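Local coordinates for protein GENE 22 product (Bacillus phage spp1, PDB 2XC8) that is of unknown function but resembles in fold a domain of the receptor-binding protein of lactococcal phage p2, at residues Ile2-Arg7 against Gly111-Tyr116; Val56-Tyr61 against Leu75-Leu80; His63-Thr68 against Gly90-Ile95. All coordinates share one frame; numbering follows the deposited sequence.

Contact 1. Residues Ile2-Arg7 against Gly111-Tyr116; sequences IEIVNR and GTIFLY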
loop_
_atom_site.group_PDB
_atom_site.type_symbol
_atom_site.label_atom_id
_atom_site.label_comp_id
_atom_site.label_asym_id
_atom_site.label_seq_id
_atom_site.Cartn_x
_atom_site.Cartn_y
_atom_site.Cartn_z
ATOM N N ILE B 2 10.342 1.265 0.468
ATOM C CA ILE B 2 9.569 0.838 -0.695
ATOM C C ILE B 2 8.340 1.733 -0.866
ATOM O O ILE B 2 7.368 1.648 -0.110
ATOM C CB ILE B 2 9.196 -0.666 -0.649
ATOM C CG1 ILE B 2 10.464 -1.523 -0.543
ATOM C CG2 ILE B 2 8.402 -1.055 -1.894
ATOM C CD1 ILE B 2 10.218 -2.982 -0.211
ATOM N N GLU B 3 8.424 2.598 -1.873
ATOM C CA GLU B 3 7.399 3.589 -2.179
ATOM C C GLU B 3 6.204 2.936 -2.869
ATOM O O GLU B 3 6.336 1.877 -3.485
ATOM C CB GLU B 3 7.996 4.670 -3.086
ATOM C CG GLU B 3 7.250 6.000 -3.079
ATOM C CD GLU B 3 7.589 6.880 -4.275
ATOM O OE1 GLU B 3 8.307 6.419 -5.190
ATOM O OE2 GLU B 3 7.127 8.041 -4.303
ATOM N N ILE B 4 5.039 3.569 -2.758
ATOM C CA ILE B 4 3.847 3.100 -3.456
ATOM C C ILE B 4 3.414 4.104 -4.524
ATOM O O ILE B 4 3.283 5.304 -4.250
ATOM C CB ILE B 4 2.702 2.747 -2.473
ATOM C CG1 ILE B 4 3.060 1.451 -1.730
ATOM C CG2 ILE B 4 1.362 2.622 -3.206
ATOM C CD1 ILE B 4 2.018 0.956 -0.740
ATOM N N VAL B 5 3.214 3.599 -5.740
ATOM C CA VAL B 5 2.792 4.429 -6.866
ATOM C C VAL B 5 1.437 3.971 -7.411
ATOM O O VAL B 5 1.319 2.905 -8.023
ATOM C CB VAL B 5 3.874 4.489 -7.987
ATOM C CG1 VAL B 5 3.333 5.193 -9.233
ATOM C CG2 VAL B 5 5.116 5.220 -7.485
ATOM N N ASN B 6 0.420 4.790 -7.154
ATOM C CA ASN B 6 -0.923 4.577 -7.680
ATOM C C ASN B 6 -1.042 5.184 -9.073
ATOM O O ASN B 6 -0.656 6.337 -9.285
ATOM C CB ASN B 6 -1.973 5.210 -6.757
ATOM C CG ASN B 6 -1.994 4.587 -5.369
ATOM O OD1 ASN B 6 -1.785 5.272 -4.368
ATOM N ND2 ASN B 6 -2.251 3.284 -5.305
ATOM N N ARG B 7 -1.568 4.411 -10.022
ATOM C CA ARG B 7 -1.796 4.913 -11.378
ATOM C C ARG B 7 -3.084 4.385 -12.008
ATOM O O ARG B 7 -3.424 3.209 -11.862
ATOM C CB ARG B 7 -0.606 4.609 -12.297
ATOM C CG ARG B 7 -0.683 5.365 -13.628
ATOM C CD ARG B 7 0.444 4.990 -14.573
ATOM N NE ARG B 7 0.561 5.974 -15.649
ATOM C CZ ARG B 7 1.516 6.897 -15.724
ATOM N NH1 ARG B 7 2.465 6.964 -14.793
ATOM N NH2 ARG B 7 1.530 7.750 -16.741
ATOM N N GLY B 111 12.911 0.892 -3.372
ATOM C CA GLY B 111 12.145 0.519 -4.554
ATOM C C GLY B 111 10.716 1.016 -4.593
ATOM O O GLY B 111 10.358 1.980 -3.912
ATOM N N THR B 112 9.899 0.340 -5.399
ATOM C CA THR B 112 8.533 0.773 -5.672
ATOM C C THR B 112 7.496 -0.337 -5.857
ATOM O O THR B 112 7.775 -1.373 -6.466
ATOM C CB THR B 112 8.462 1.607 -6.980
ATOM O OG1 THR B 112 9.496 2.599 -6.981
ATOM C CG2 THR B 112 7.113 2.297 -7.118
ATOM N N ILE B 113 6.306 -0.101 -5.308
ATOM C CA ILE B 113 5.197 -1.034 -5.476
ATOM C C ILE B 113 4.232 -0.246 -6.363
ATOM O O ILE B 113 3.747 0.822 -5.973
ATOM C CB ILE B 113 4.505 -1.480 -4.158
ATOM C CG1 ILE B 113 5.372 -2.500 -3.414
ATOM C CG2 ILE B 113 3.120 -2.073 -4.439
ATOM C CD1 ILE B 113 4.978 -2.724 -1.959
ATOM N N PHE B 114 3.975 -0.763 -7.562
ATOM C CA PHE B 114 3.054 -0.129 -8.500
ATOM C C PHE B 114 1.650 -0.709 -8.341
ATOM O O PHE B 114 1.433 -1.904 -8.562
ATOM C CB PHE B 114 3.543 -0.296 -9.945
ATOM C CG PHE B 114 4.786 0.491 -10.269
ATOM C CD1 PHE B 114 4.697 1.800 -10.734
ATOM C CD2 PHE B 114 6.046 -0.083 -10.124
ATOM C CE1 PHE B 114 5.845 2.531 -11.040
ATOM C CE2 PHE B 114 7.200 0.638 -10.428
ATOM C CZ PHE B 114 7.098 1.948 -10.885
ATOM N N LEU B 115 0.706 0.143 -7.945
ATOM C CA LEU B 115 -0.683 -0.269 -7.757
ATOM C C LEU B 115 -1.580 0.331 -8.833
ATOM O O LEU B 115 -1.861 1.534 -8.825
ATOM C CB LEU B 115 -1.188 0.119 -6.360
ATOM C CG LEU B 115 -0.549 -0.521 -5.121
ATOM C CD1 LEU B 115 -1.182 0.040 -3.860
ATOM C CD2 LEU B 115 -0.668 -2.043 -5.137
ATOM N N TYR B 116 -2.029 -0.514 -9.759
ATOM C CA TYR B 116 -2.828 -0.048 -10.889
ATOM C C TYR B 116 -4.304 0.044 -10.515
ATOM O O TYR B 116 -4.863 -0.844 -9.866
ATOM C CB TYR B 116 -2.463 -0.800 -12.174
ATOM C CG TYR B 116 -1.011 -0.601 -12.563
ATOM C CD1 TYR B 116 -0.595 0.554 -13.229
ATOM C CD2 TYR B 116 -0.049 -1.555 -12.239
ATOM C CE1 TYR B 116 0.743 0.745 -13.573
ATOM C CE2 TYR B 116 1.288 -1.377 -12.579
ATOM C CZ TYR B 116 1.678 -0.226 -13.244
ATOM O OH TYR B 116 2.999 -0.046 -13.583
#

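Contact 2. Residues Val56-Tyr61 against Leu75-Leu80; sequences VEYMLY and LCKAYL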
loop_
_atom_site.group_PDB
_atom_site.type_symbol
_atom_site.label_atom_id
_atom_site.label_comp_id
_atom_site.label_asym_id
_atom_site.label_seq_id
_atom_site.Cartn_x
_atom_site.Cartn_y
_atom_site.Cartn_z
ATOM N N VAL B 56 20.927 -6.610 -4.061
ATOM C CA VAL B 56 20.129 -7.520 -4.878
ATOM C C VAL B 56 18.896 -6.812 -5.436
ATOM O O VAL B 56 18.147 -6.178 -4.691
ATOM C CB VAL B 56 19.695 -8.776 -4.084
ATOM C CG1 VAL B 56 18.958 -9.738 -4.986
ATOM C CG2 VAL B 56 20.896 -9.468 -3.460
ATOM N N GLU B 57 18.694 -6.927 -6.747
ATOM C CA GLU B 57 17.513 -6.377 -7.407
ATOM C C GLU B 57 16.442 -7.448 -7.570
ATOM O O GLU B 57 16.709 -8.526 -8.104
ATOM C CB GLU B 57 17.874 -5.805 -8.779
ATOM C CG GLU B 57 18.735 -4.554 -8.741
ATOM C CD GLU B 57 19.063 -4.029 -10.128
ATOM O OE1 GLU B 57 19.112 -4.831 -11.087
ATOM O OE2 GLU B 57 19.278 -2.806 -10.257
ATOM N N TYR B 58 15.233 -7.143 -7.107
ATOM C CA TYR B 58 14.092 -8.038 -7.266
ATOM C C TYR B 58 13.079 -7.450 -8.234
ATOM O O TYR B 58 12.688 -6.287 -8.108
ATOM C CB TYR B 58 13.430 -8.322 -5.918
ATOM C CG TYR B 58 14.233 -9.239 -5.031
ATOM C CD1 TYR B 58 14.107 -10.625 -5.135
ATOM C CD2 TYR B 58 15.120 -8.726 -4.088
ATOM C CE1 TYR B 58 14.844 -11.474 -4.322
ATOM C CE2 TYR B 58 15.860 -9.566 -3.268
ATOM C CZ TYR B 58 15.719 -10.939 -3.392
ATOM O OH TYR B 58 16.448 -11.779 -2.586
HETATM N N MSE B 59 12.651 -8.260 -9.179
HETATM C CA MSE B 59 11.706 -7.877 -10.187
HETATM C C MSE B 59 10.571 -8.827 -10.408
HETATM O O MSE B 59 10.750 -9.953 -10.746
HETATM C CB MSE B 59 12.427 -7.687 -11.490
HETATM C CG MSE B 59 12.124 -6.398 -12.111
HETATM SE SE MSE B 59 13.407 -5.041 -11.824
HETATM C CE MSE B 59 14.148 -5.188 -13.532
ATOM N N LEU B 60 9.373 -8.330 -10.214
ATOM C CA LEU B 60 8.185 -9.168 -10.340
ATOM C C LEU B 60 7.418 -8.841 -11.620
ATOM O O LEU B 60 7.095 -7.680 -11.881
ATOM C CB LEU B 60 7.287 -9.004 -9.107
ATOM C CG LEU B 60 6.040 -9.884 -8.964
ATOM C CD1 LEU B 60 6.399 -11.353 -8.757
ATOM C CD2 LEU B 60 5.177 -9.384 -7.816
ATOM N N TYR B 61 7.139 -9.873 -12.413
ATOM C CA TYR B 61 6.449 -9.713 -13.692
ATOM C C TYR B 61 5.079 -10.383 -13.690
ATOM O O TYR B 61 4.931 -11.510 -13.213
ATOM C CB TYR B 61 7.288 -10.286 -14.841
ATOM C CG TYR B 61 8.725 -9.810 -14.889
ATOM C CD1 TYR B 61 9.032 -8.477 -15.163
ATOM C CD2 TYR B 61 9.777 -10.700 -14.683
ATOM C CE1 TYR B 61 10.353 -8.039 -15.212
ATOM C CE2 TYR B 61 11.102 -10.272 -14.733
ATOM C CZ TYR B 61 11.381 -8.942 -14.998
ATOM O OH TYR B 61 12.688 -8.515 -15.048
ATOM N N LEU B 75 9.509 -14.006 -11.330
ATOM C CA LEU B 75 10.409 -13.189 -10.524
ATOM C C LEU B 75 11.836 -13.274 -11.036
ATOM O O LEU B 75 12.379 -14.366 -11.225
ATOM C CB LEU B 75 10.355 -13.600 -9.046
ATOM C CG LEU B 75 11.214 -12.840 -8.026
ATOM C CD1 LEU B 75 10.622 -11.475 -7.696
ATOM C CD2 LEU B 75 11.379 -13.665 -6.760
ATOM N N CYS B 76 12.434 -12.110 -11.265
ATOM C CA CYS B 76 13.847 -12.033 -11.593
ATOM C C CYS B 76 14.630 -11.471 -10.415
ATOM O O CYS B 76 14.216 -10.496 -9.780
ATOM C CB CYS B 76 14.079 -11.190 -12.847
ATOM S SG CYS B 76 15.804 -11.144 -13.375
ATOM N N LYS B 77 15.741 -12.104 -10.104
ATOM C CA LYS B 77 16.679 -11.652 -9.117
ATOM C C LYS B 77 18.045 -11.369 -9.735
ATOM O O LYS B 77 18.595 -12.129 -10.450
ATOM C CB LYS B 77 16.806 -12.708 -8.042
ATOM C CG LYS B 77 17.335 -12.262 -6.731
ATOM C CD LYS B 77 17.893 -13.421 -5.924
ATOM C CE LYS B 77 18.737 -12.949 -4.751
ATOM N NZ LYS B 77 18.717 -13.835 -3.576
ATOM N N ALA B 78 18.590 -10.231 -9.442
ATOM C CA ALA B 78 19.906 -9.866 -9.958
ATOM C C ALA B 78 20.826 -9.366 -8.854
ATOM O O ALA B 78 20.422 -8.568 -8.008
ATOM C CB ALA B 78 19.780 -8.822 -11.058
ATOM N N TYR B 79 22.065 -9.846 -8.876
ATOM C CA TYR B 79 23.090 -9.399 -7.945
ATOM C C TYR B 79 23.853 -8.247 -8.587
ATOM O O TYR B 79 24.454 -8.411 -9.653
ATOM C CB TYR B 79 24.037 -10.552 -7.598
ATOM C CG TYR B 79 23.358 -11.725 -6.922
ATOM C CD1 TYR B 79 23.376 -11.860 -5.534
ATOM C CD2 TYR B 79 22.694 -12.701 -7.670
ATOM C CE1 TYR B 79 22.753 -12.935 -4.907
ATOM C CE2 TYR B 79 22.065 -13.777 -7.053
ATOM C CZ TYR B 79 22.099 -13.889 -5.673
ATOM O OH TYR B 79 21.482 -14.953 -5.059
ATOM N N LEU B 80 23.808 -7.080 -7.946
ATOM C CA LEU B 80 24.474 -5.889 -8.471
ATOM C C LEU B 80 25.994 -5.981 -8.346
ATOM O O LEU B 80 26.595 -5.426 -7.420
ATOM C CB LEU B 80 23.943 -4.609 -7.807
ATOM C CG LEU B 80 22.618 -4.016 -8.305
ATOM C CD1 LEU B 80 22.285 -2.750 -7.519
ATOM C CD2 LEU B 80 22.664 -3.713 -9.804
#

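Contact 3. Residues His63-Thr68 against Gly90-Ile95; sequences HMNVQT and GNERLI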
loop_
_atom_site.group_PDB
_atom_site.type_symbol
_atom_site.label_atom_id
_atom_site.label_comp_id
_atom_site.label_asym_id
_atom_site.label_seq_id
_atom_site.Cartn_x
_atom_site.Cartn_y
_atom_site.Cartn_z
ATOM N N HIS B 63 2.513 -11.582 -16.483
ATOM C CA HIS B 63 2.409 -11.834 -17.918
ATOM C C HIS B 63 1.274 -12.801 -18.239
ATOM O O HIS B 63 0.831 -13.564 -17.379
ATOM C CB HIS B 63 3.736 -12.366 -18.464
ATOM C CG HIS B 63 4.321 -13.475 -17.647
ATOM N ND1 HIS B 63 3.970 -14.796 -17.826
ATOM C CD2 HIS B 63 5.220 -13.458 -16.637
ATOM C CE1 HIS B 63 4.633 -15.545 -16.964
ATOM N NE2 HIS B 63 5.398 -14.758 -16.231
HETATM N N MSE B 64 0.816 -12.763 -19.488
HETATM C CA MSE B 64 -0.314 -13.571 -19.928
HETATM C C MSE B 64 -0.055 -14.345 -21.217
HETATM O O MSE B 64 0.558 -13.822 -22.151
HETATM C CB MSE B 64 -1.543 -12.681 -20.140
HETATM C CG MSE B 64 -2.824 -13.433 -20.489
HETATM SE SE MSE B 64 -4.196 -12.278 -21.252
HETATM C CE MSE B 64 -4.466 -11.096 -19.730
ATOM N N ASN B 65 -0.517 -15.592 -21.255
ATOM C CA ASN B 65 -0.408 -16.376 -22.476
ATOM C C ASN B 65 -1.659 -15.938 -23.228
ATOM O O ASN B 65 -2.774 -16.208 -22.784
ATOM C CB ASN B 65 -0.437 -17.881 -22.180
ATOM C CG ASN B 65 -0.429 -18.738 -23.442
ATOM O OD1 ASN B 65 -1.271 -18.583 -24.329
ATOM N ND2 ASN B 65 0.518 -19.666 -23.513
ATOM N N VAL B 66 -1.473 -15.253 -24.353
ATOM C CA VAL B 66 -2.593 -14.642 -25.083
ATOM C C VAL B 66 -3.587 -15.641 -25.684
ATOM O O VAL B 66 -4.749 -15.297 -25.920
ATOM C CB VAL B 66 -2.118 -13.636 -26.175
ATOM C CG1 VAL B 66 -1.492 -12.402 -25.534
ATOM C CG2 VAL B 66 -1.152 -14.296 -27.163
ATOM N N GLN B 67 -3.136 -16.872 -25.921
ATOM C CA GLN B 67 -4.004 -17.912 -26.475
ATOM C C GLN B 67 -4.794 -18.679 -25.411
ATOM O O GLN B 67 -5.979 -18.960 -25.605
ATOM C CB GLN B 67 -3.215 -18.868 -27.374
ATOM C CG GLN B 67 -3.046 -18.347 -28.797
ATOM C CD GLN B 67 -2.146 -19.218 -29.657
ATOM O OE1 GLN B 67 -2.005 -20.420 -29.424
ATOM N NE2 GLN B 67 -1.533 -18.609 -30.666
ATOM N N THR B 68 -4.144 -19.010 -24.297
ATOM C CA THR B 68 -4.808 -19.727 -23.202
ATOM C C THR B 68 -5.468 -18.765 -22.209
ATOM O O THR B 68 -6.333 -19.165 -21.426
ATOM C CB THR B 68 -3.835 -20.659 -22.436
ATOM O OG1 THR B 68 -2.899 -19.878 -21.683
ATOM C CG2 THR B 68 -3.082 -21.572 -23.395
ATOM N N GLY B 90 10.478 -13.754 -21.876
ATOM C CA GLY B 90 9.496 -14.670 -22.476
ATOM C C GLY B 90 8.525 -14.339 -23.602
ATOM O O GLY B 90 8.327 -13.173 -23.955
ATOM N N ASN B 91 7.926 -15.397 -24.155
ATOM C CA ASN B 91 6.921 -15.330 -25.225
ATOM C C ASN B 91 5.627 -14.655 -24.793
ATOM O O ASN B 91 4.983 -13.963 -25.587
ATOM C CB ASN B 91 6.596 -16.749 -25.714
ATOM C CG ASN B 91 5.561 -16.774 -26.836
ATOM O OD1 ASN B 91 5.616 -15.978 -27.775
ATOM N ND2 ASN B 91 4.618 -17.706 -26.743
ATOM N N GLU B 92 5.252 -14.872 -23.536
ATOM C CA GLU B 92 3.990 -14.370 -23.009
ATOM C C GLU B 92 3.954 -12.849 -22.940
ATOM O O GLU B 92 4.988 -12.196 -22.763
ATOM C CB GLU B 92 3.687 -14.994 -21.644
ATOM C CG GLU B 92 3.419 -16.495 -21.711
ATOM C CD GLU B 92 3.006 -17.099 -20.379
ATOM O OE1 GLU B 92 2.570 -16.350 -19.478
ATOM O OE2 GLU B 92 3.111 -18.335 -20.237
ATOM N N ARG B 93 2.793 -12.280 -23.157
ATOM C CA ARG B 93 2.589 -10.863 -23.079
ATOM C C ARG B 93 2.785 -10.323 -21.676
ATOM O O ARG B 93 2.141 -10.685 -20.762
ATOM C CB ARG B 93 1.213 -10.497 -23.609
ATOM C CG ARG B 93 0.996 -9.026 -23.707
ATOM C CD ARG B 93 -0.377 -8.610 -24.094
ATOM N NE ARG B 93 -0.497 -7.195 -23.830
ATOM C CZ ARG B 93 -1.591 -6.471 -23.984
ATOM N NH1 ARG B 93 -2.703 -7.016 -24.410
ATOM N NH2 ARG B 93 -1.562 -5.185 -23.716
ATOM N N LEU B 94 3.713 -9.408 -21.549
ATOM C CA LEU B 94 3.961 -8.782 -20.286
ATOM C C LEU B 94 2.935 -7.707 -20.042
ATOM O O LEU B 94 2.726 -6.843 -20.831
ATOM C CB LEU B 94 5.375 -8.247 -20.169
ATOM C CG LEU B 94 5.788 -7.470 -18.930
ATOM C CD1 LEU B 94 6.025 -8.279 -17.731
ATOM C CD2 LEU B 94 6.993 -6.746 -19.257
ATOM N N ILE B 95 2.287 -7.819 -18.912
ATOM C CA ILE B 95 1.186 -6.978 -18.573
ATOM C C ILE B 95 1.665 -5.880 -17.676
ATOM O O ILE B 95 1.448 -4.764 -17.971
ATOM C CB ILE B 95 0.039 -7.783 -17.921
ATOM C CG1 ILE B 95 -0.494 -8.866 -18.855
ATOM C CG2 ILE B 95 -1.033 -6.898 -17.499
ATOM C CD1 ILE B 95 -1.065 -8.404 -20.146
#

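Contact 1. Residues Ile2-Arg7 against Gly111-Tyr116
Five backbone hydrogen bonds join Ile2-Arg7 to Gly111-Tyr116, and their pattern identifies a parallel pair. Odd-numbered residues of the first strand do all the bonding: Glu3, Val5 and Arg7 donate to the carbonyls of Gly111, Ile113 and Leu115, while the N-H groups of Ile113 and Leu115 return to Glu3 and Val5. The Val5 N to Ile113 O bond, 2.8 Å long, is almost straight, with 173° at the hydrogen. The strand axes lie 4.3 Å apart at closest approach and diverge by 29°. Supplementary CA-H...O contacts run along the same seam, such as Thr112 CA to Glu3 O at 3.3 Å.

Apolar contacts divide between the two faces. On the face of Ile2, Ile4, Ile113 and Leu115, contacts step diagonally: Ile2 CG2 meets Ile113 CG1 at 3.7 Å, and Ile4 CG2, set anti to the backbone N by chi1 of -72° for CG1, reaches Leu115 CD1 at 3.7 Å. Asn6 lies alongside Leu115 on this face, its ND2 3.5 Å from Leu115 CB. On the other face, Val5 CG2 touches Thr112 CG2 at 3.6 Å, and Thr112 CG2 also sits over the Phe114 ring toward its rim.

Polar links lead outward. Ile4 N, turned away from Gly111-Tyr116, bonds Glu16 OE1 of a second subunit, and Asn6 OD1 weakly accepts from Lys18 of that subunit. The chemistry therefore implies a strand outermost in its own chain's sheet, held there by main-chain bonds and branched aliphatic packing, with Ile4 N, and weakly Asn6 OD1, bonded to a second subunit.

Contact 2. Residues Val56-Tyr61 against Leu75-Leu80
Lys77 lies beside Tyr58, both side chains pointing the same way, with Lys77 CG 3.6 Å from Tyr58 CE1. Lys77 CG stands anti to its backbone N (chi1 -159°), and the chain ends with NZ 3.2 Å from Tyr58 OH, a weak hydrogen bond; the hydroxyl's stronger partner is Thr49 O. Val56 crosses the lysine obliquely, bringing CG1 against its aliphatic carbons, while its CG2 packs 4.0 Å from Tyr79 CD1.

On the face of Glu57 and Ala78, Glu57 is crossed at about a right angle by Leu80 from the loop after the strand, Leu80 CD2 lying 3.5 Å from Glu57 OE2. Tyr61 reaches back so that CE2 is 3.6 Å from Cys76 CB. In the backbone, Glu57 with Ala78 and Met59, a selenomethionine, with Cys76 form hydrogen-bonded antiparallel pairs, the Glu57 N to Ala78 O bond measuring 2.7 Å. The strands run antiparallel (166°) and follow one another in the chain, as a beta hairpin.

Cys76 SG continues into the disulfide with Cys86. Strand 56-64 is flanked by strand 93-103 on its other side, whereas strand 71-79 is outermost within the chain; at Leu75 and Cys76 a parallel strand of a third subunit extends the sheet.

Contact 3. Residues His63-Thr68 against Gly90-Ile95
His63 chi1 of 48° places CG between the backbone N and carbonyl carbon, the crowded position, from which ND1 meets the Glu92 carboxylate. Glu92 puts CG anti to its own carbonyl carbon and is extended beyond it. The resulting ND1 to OE1 hydrogen bond is 2.7 Å long. OE1 lies at the imidazole edge, close to the ring plane; the ring and carboxylate planes are 63° apart, and the N-H comes to OE1 from above the carboxylate plane. The opposite ring nitrogen, NE2, bonds Ser74 OG, fixing the rotation of the imidazole from both sides; Tyr88 also meets this ring.

The backbone supplies a short antiparallel pairing where strands 56-64 and 93-103 adjoin in the mixed sheet. Met64, a selenomethionine, forms a hydrogen-bonded pair with Arg93: Met64 N to Arg93 O is 2.8 Å, and Arg93 N to Met64 O is 2.9 Å but more bent, at 131°. Farther along, Asn65 OD1 accepts from Gln67 N at 3.0 Å, closing an Asx turn, and also from Thr68 N three residues on at 2.9 Å, an Asx motif.

Carbon contacts are few. The Val66 and Arg93 side chains cross at about a right angle, with Val66 CG1 3.8 Å from Arg93 CB. Met64 CB approaches Ile95 CG1 at 4.2 Å, and Trp11 and Leu31 pack against both residues.

In the fold
All three contacts belong to one mixed sheet, ordered 2-8, 109-117, 93-103, 56-64, 71-79. Contact 1 joins the first two strands and contact 2 the last two, so they occupy its two margins, with centres about 16 Å apart. Contact 3 closes one end of the intervening 93-103/56-64 pair, about 20 Å from contact 2 and 22 Å from contact 1, centre to centre. Contacts 2 and 3 share strand 56-64 and touch where Tyr61 CB packs 3.7 Å from Leu94 CD1. Along the chain their segments alternate, and both are nested within the loop closed by contact 1. Both sheet margins also meet other subunits, linking this chain's fold to its assembly.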